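Local coordinates for protein EchA1_1 (Mycobacterium avium subsp. paratuberculosis, PDB 3R9T) that probably catalyses the reversible hydration of enoyl-CoA thioesters to 3-hydroxyacyl-CoAs in fatty acid metabolism, as a member of the crotonase family, at residues L45-A56 with G94-T104. Numbering follows the deposited sequence. Where two conformers were deposited one is given.
Sequences LEEAQHDPEVRA and GYVRHFIDKPT
Lys102 NZ is gripped by carbonyl oxygens where helix 35-50 ends: it donates to Ala48 O at 2.8 Å and to Val54 O at 2.9 Å, with a weak bond to Gln49 O and a water that links NZ to the same oxygen. The C=O...NZ angle of 162° at Ala48 puts the ammonium nearly in line with that carbonyl, whereas at Val54 it meets the oxygen more obliquely. Bends at chi2 (-128°) and chi4, both away from staggered values, bring NZ in among the carbonyls of the helix end and the type I turn Asp51-Val54. An Asx turn from Asp51 OD1 to Glu53 N braces this turn, and the carboxylates of Asp51 and Glu53 both form salt bridges with Arg15.

Next to Ala48, Gln49 turns its side chain to the other segment: OE1 accepts from Asp101 N at 2.8 Å with a nearly straight N-H...O angle of 171°. Gln49 bends at chi2, bringing its amide over the Ile100-Asp101 backbone.

The other end is apolar. Leu45 splits its methyls: CD1 lies 3.5 Å from Tyr95 CD1 and also meets the His98 ring, while CD2 is 3.7 Å from Ile100 CD1. His98 ND1 donates to Gly94 O, which lies in the imidazole plane, fixing the ring's rotation. Beyond the lysine, Ala56 CB rests on Pro103 CG where parallel strands 56-61 and 104-108 of the crotonase core begin.

The carbonyls of Ala48 and Gln49, late in the helix, and of Val54 in the turn that follows thus receive a buried ammonium, whose charge would be favoured by their oxygens and by the negative end of the helix dipole, tying the helix terminus to the chain entering strand 104-108.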
loop_
_atom_site.group_PDB
_atom_site.type_symbol
_atom_site.label_atom_id
_atom_site.label_comp_id
_atom_site.label_asym_id
_atom_site.label_seq_id
_atom_site.Cartn_x
_atom_site.Cartn_y
_atom_site.Cartn_z
ATOM N N LEU B 45 -8.900 -9.302 -25.703
ATOM C CA LEU B 45 -8.293 -9.863 -24.493
ATOM C C LEU B 45 -8.507 -11.369 -24.388
ATOM O O LEU B 45 -7.596 -12.106 -24.008
ATOM C CB LEU B 45 -8.876 -9.220 -23.243
ATOM C CG LEU B 45 -8.313 -7.911 -22.725
ATOM C CD1 LEU B 45 -9.036 -7.584 -21.413
ATOM C CD2 LEU B 45 -6.796 -7.983 -22.506
ATOM N N GLU B 46 -9.713 -11.826 -24.705
ATOM C CA GLU B 46 -10.024 -13.253 -24.635
ATOM C C GLU B 46 -9.157 -14.023 -25.640
ATOM O O GLU B 46 -8.643 -15.103 -25.334
ATOM C CB GLU B 46 -11.544 -13.471 -24.848
ATOM C CG GLU B 46 -12.017 -14.889 -25.148
ATOM C CD GLU B 46 -13.514 -14.951 -25.483
ATOM O OE1 GLU B 46 -14.262 -15.646 -24.761
ATOM O OE2 GLU B 46 -13.946 -14.300 -26.464
ATOM N N GLU B 47 -8.946 -13.432 -26.813
ATOM C CA GLU B 47 -8.128 -14.042 -27.868
ATOM C C GLU B 47 -6.682 -14.090 -27.411
ATOM O O GLU B 47 -5.993 -15.089 -27.600
ATOM C CB GLU B 47 -8.247 -13.246 -29.178
ATOM C CG GLU B 47 -7.252 -13.618 -30.300
ATOM C CD GLU B 47 -7.320 -15.087 -30.725
ATOM O OE1 GLU B 47 -7.745 -15.350 -31.869
ATOM O OE2 GLU B 47 -6.946 -15.983 -29.933
ATOM N N ALA B 48 -6.241 -13.013 -26.774
ATOM C CA ALA B 48 -4.872 -12.930 -26.278
ATOM C C ALA B 48 -4.637 -14.030 -25.247
ATOM O O ALA B 48 -3.584 -14.677 -25.245
ATOM C CB ALA B 48 -4.609 -11.541 -25.665
ATOM N N GLN B 49 -5.616 -14.237 -24.369
ATOM C CA GLN B 49 -5.505 -15.248 -23.333
ATOM C C GLN B 49 -5.311 -16.615 -23.972
ATOM O O GLN B 49 -4.557 -17.430 -23.465
ATOM C CB GLN B 49 -6.750 -15.272 -22.447
ATOM C CG GLN B 49 -6.746 -16.350 -21.366
ATOM C CD GLN B 49 -5.567 -16.180 -20.441
ATOM O OE1 GLN B 49 -5.672 -15.510 -19.430
ATOM N NE2 GLN B 49 -4.424 -16.750 -20.811
ATOM N N HIS B 50 -5.985 -16.860 -25.088
ATOM C CA HIS B 50 -6.045 -18.220 -25.626
ATOM C C HIS B 50 -5.016 -18.543 -26.688
ATOM O O HIS B 50 -4.768 -19.719 -26.973
ATOM C CB HIS B 50 -7.466 -18.523 -26.074
ATOM C CG HIS B 50 -8.401 -18.619 -24.917
ATOM N ND1 HIS B 50 -8.263 -19.588 -23.948
ATOM C CD2 HIS B 50 -9.405 -17.811 -24.501
ATOM C CE1 HIS B 50 -9.179 -19.407 -23.015
ATOM N NE2 HIS B 50 -9.884 -18.334 -23.325
ATOM N N ASP B 51 -4.408 -17.511 -27.252
ATOM C CA ASP B 51 -3.417 -17.686 -28.294
ATOM C C ASP B 51 -2.043 -17.799 -27.621
ATOM O O ASP B 51 -1.519 -16.809 -27.101
ATOM C CB ASP B 51 -3.493 -16.503 -29.272
ATOM C CG ASP B 51 -2.537 -16.634 -30.447
ATOM O OD1 ASP B 51 -1.662 -17.522 -30.422
ATOM O OD2 ASP B 51 -2.658 -15.834 -31.398
ATOM N N PRO B 52 -1.441 -19.005 -27.625
ATOM C CA PRO B 52 -0.131 -19.055 -26.983
ATOM C C PRO B 52 0.972 -18.319 -27.773
ATOM O O PRO B 52 2.086 -18.203 -27.280
ATOM C CB PRO B 52 0.163 -20.558 -26.895
ATOM C CG PRO B 52 -0.630 -21.181 -27.994
ATOM C CD PRO B 52 -1.685 -20.195 -28.461
ATOM N N GLU B 53 0.692 -17.814 -28.971
ATOM C CA GLU B 53 1.680 -16.955 -29.633
ATOM C C GLU B 53 1.675 -15.522 -29.068
ATOM O O GLU B 53 2.608 -14.751 -29.317
ATOM C CB GLU B 53 1.453 -16.893 -31.133
ATOM C CG GLU B 53 1.764 -18.164 -31.908
ATOM C CD GLU B 53 1.695 -17.941 -33.412
ATOM O OE1 GLU B 53 1.432 -16.793 -33.838
ATOM O OE2 GLU B 53 1.901 -18.914 -34.171
ATOM N N VAL B 54 0.617 -15.161 -28.342
ATOM C CA VAL B 54 0.546 -13.857 -27.666
ATOM C C VAL B 54 1.187 -13.923 -26.269
ATOM O O VAL B 54 0.796 -14.739 -25.431
ATOM C CB VAL B 54 -0.910 -13.365 -27.560
ATOM C CG1 VAL B 54 -0.970 -12.063 -26.781
ATOM C CG2 VAL B 54 -1.532 -13.197 -28.954
ATOM N N ARG B 55 2.166 -13.050 -26.027
ATOM C CA ARG B 55 2.920 -13.019 -24.765
ATOM C C ARG B 55 2.643 -11.790 -23.894
ATOM O O ARG B 55 3.026 -11.762 -22.718
ATOM C CB ARG B 55 4.425 -13.068 -25.044
ATOM C CG ARG B 55 4.920 -14.371 -25.665
ATOM C CD ARG B 55 4.717 -15.576 -24.756
ATOM N NE ARG B 55 5.183 -15.237 -23.414
ATOM C CZ ARG B 55 6.446 -15.266 -22.986
ATOM N NH1 ARG B 55 7.434 -15.719 -23.751
ATOM N NH2 ARG B 55 6.708 -14.868 -21.743
ATOM N N ALA B 56 2.032 -10.774 -24.487
ATOM C CA ALA B 56 1.715 -9.529 -23.784
ATOM C C ALA B 56 0.659 -8.757 -24.566
ATOM O O ALA B 56 0.493 -8.942 -25.772
ATOM C CB ALA B 56 2.966 -8.667 -23.615
ATOM N N GLY B 94 -15.083 -4.137 -21.149
ATOM C CA GLY B 94 -14.712 -5.547 -21.243
ATOM C C GLY B 94 -13.341 -5.827 -20.665
ATOM O O GLY B 94 -12.716 -6.815 -21.026
ATOM N N TYR B 95 -12.905 -4.982 -19.732
ATOM C CA TYR B 95 -11.491 -4.906 -19.338
ATOM C C TYR B 95 -11.229 -4.904 -17.833
ATOM O O TYR B 95 -10.338 -5.601 -17.379
ATOM C CB TYR B 95 -10.862 -3.644 -19.947
ATOM C CG TYR B 95 -9.345 -3.546 -19.876
ATOM C CD1 TYR B 95 -8.552 -4.111 -20.867
ATOM C CD2 TYR B 95 -8.702 -2.861 -18.843
ATOM C CE1 TYR B 95 -7.183 -4.026 -20.839
ATOM C CE2 TYR B 95 -7.307 -2.788 -18.791
ATOM C CZ TYR B 95 -6.551 -3.339 -19.826
ATOM O OH TYR B 95 -5.171 -3.298 -19.827
ATOM N N VAL B 96 -11.981 -4.107 -17.073
ATOM C CA VAL B 96 -11.613 -3.825 -15.667
ATOM C C VAL B 96 -11.849 -4.972 -14.682
ATOM O O VAL B 96 -11.282 -4.971 -13.576
ATOM C CB VAL B 96 -12.250 -2.539 -15.115
ATOM C CG1 VAL B 96 -11.872 -1.332 -15.961
ATOM C CG2 VAL B 96 -13.777 -2.688 -14.950
ATOM N N ARG B 97 -12.689 -5.930 -15.070
ATOM C CA ARG B 97 -12.893 -7.172 -14.314
ATOM C C ARG B 97 -12.658 -8.371 -15.235
ATOM O O ARG B 97 -13.372 -9.364 -15.166
ATOM C CB ARG B 97 -14.318 -7.211 -13.750
ATOM C CG ARG B 97 -14.534 -8.117 -12.585
ATOM C CD ARG B 97 -15.938 -7.837 -12.033
ATOM N NE ARG B 97 -16.272 -8.595 -10.841
ATOM C CZ ARG B 97 -17.468 -8.569 -10.250
ATOM N NH1 ARG B 97 -18.456 -7.823 -10.746
ATOM N NH2 ARG B 97 -17.685 -9.297 -9.159
ATOM N N HIS B 98 -11.649 -8.261 -16.091
ATOM C CA HIS B 98 -11.313 -9.284 -17.071
ATOM C C HIS B 98 -9.863 -9.718 -16.887
ATOM O O HIS B 98 -8.984 -9.325 -17.638
ATOM C CB HIS B 98 -11.522 -8.721 -18.470
ATOM C CG HIS B 98 -11.493 -9.740 -19.560
ATOM N ND1 HIS B 98 -11.894 -9.433 -20.842
ATOM C CD2 HIS B 98 -11.128 -11.045 -19.577
ATOM C CE1 HIS B 98 -11.778 -10.508 -21.602
ATOM N NE2 HIS B 98 -11.317 -11.499 -20.861
ATOM N N PHE B 99 -9.633 -10.549 -15.887
ATOM C CA PHE B 99 -8.307 -11.042 -15.614
ATOM C C PHE B 99 -7.860 -11.983 -16.728
ATOM O O PHE B 99 -8.578 -12.932 -17.102
ATOM C CB PHE B 99 -8.239 -11.800 -14.281
ATOM C CG PHE B 99 -6.864 -12.334 -13.991
ATOM C CD1 PHE B 99 -5.910 -11.521 -13.400
ATOM C CD2 PHE B 99 -6.503 -13.617 -14.388
ATOM C CE1 PHE B 99 -4.611 -11.988 -13.176
ATOM C CE2 PHE B 99 -5.213 -14.106 -14.155
ATOM C CZ PHE B 99 -4.274 -13.288 -13.547
ATOM N N ILE B 100 -6.661 -11.707 -17.229
ATOM C CA ILE B 100 -5.919 -12.619 -18.089
ATOM C C ILE B 100 -4.517 -12.849 -17.518
ATOM O O ILE B 100 -3.953 -11.994 -16.830
ATOM C CB ILE B 100 -5.856 -12.151 -19.571
ATOM C CG1 ILE B 100 -4.977 -10.906 -19.755
ATOM C CG2 ILE B 100 -7.284 -11.979 -20.123
ATOM C CD1 ILE B 100 -4.610 -10.661 -21.237
ATOM N N ASP B 101 -3.976 -14.030 -17.809
ATOM C CA ASP B 101 -2.667 -14.542 -17.385
ATOM C C ASP B 101 -1.475 -13.787 -17.943
ATOM O O ASP B 101 -0.326 -13.919 -17.464
ATOM C CB ASP B 101 -2.520 -15.978 -17.912
ATOM C CG ASP B 101 -3.384 -16.971 -17.182
ATOM O OD1 ASP B 101 -3.689 -16.748 -15.993
ATOM O OD2 ASP B 101 -3.747 -17.994 -17.800
ATOM N N LYS B 102 -1.718 -13.087 -19.045
ATOM C CA LYS B 102 -0.645 -12.411 -19.758
ATOM C C LYS B 102 -0.564 -10.946 -19.352
ATOM O O LYS B 102 -1.573 -10.328 -19.043
ATOM C CB LYS B 102 -0.875 -12.555 -21.249
ATOM C CG LYS B 102 -1.417 -13.948 -21.599
ATOM C CD LYS B 102 -0.663 -14.642 -22.663
ATOM C CE LYS B 102 -1.261 -16.026 -22.971
ATOM N NZ LYS B 102 -1.434 -16.216 -24.418
ATOM N N PRO B 103 0.647 -10.389 -19.336
ATOM C CA PRO B 103 0.799 -9.007 -18.930
ATOM C C PRO B 103 0.052 -8.016 -19.817
ATOM O O PRO B 103 0.028 -8.167 -21.055
ATOM C CB PRO B 103 2.318 -8.776 -19.019
ATOM C CG PRO B 103 2.801 -9.812 -20.003
ATOM C CD PRO B 103 1.937 -10.992 -19.718
ATOM N N THR B 104 -0.540 -7.017 -19.153
ATOM C CA THR B 104 -1.221 -5.900 -19.798
ATOM C C THR B 104 -0.546 -4.572 -19.481
ATOM O O THR B 104 -0.202 -4.304 -18.343
ATOM C CB THR B 104 -2.710 -5.830 -19.399
ATOM O OG1 THR B 104 -2.819 -5.679 -17.974
ATOM C CG2 THR B 104 -3.457 -7.126 -19.855
HETATM O O HOH W 1 -1.988 -19.027 -24.055
HETATM O O HOH W 2 -8.770 -15.010 -18.874
#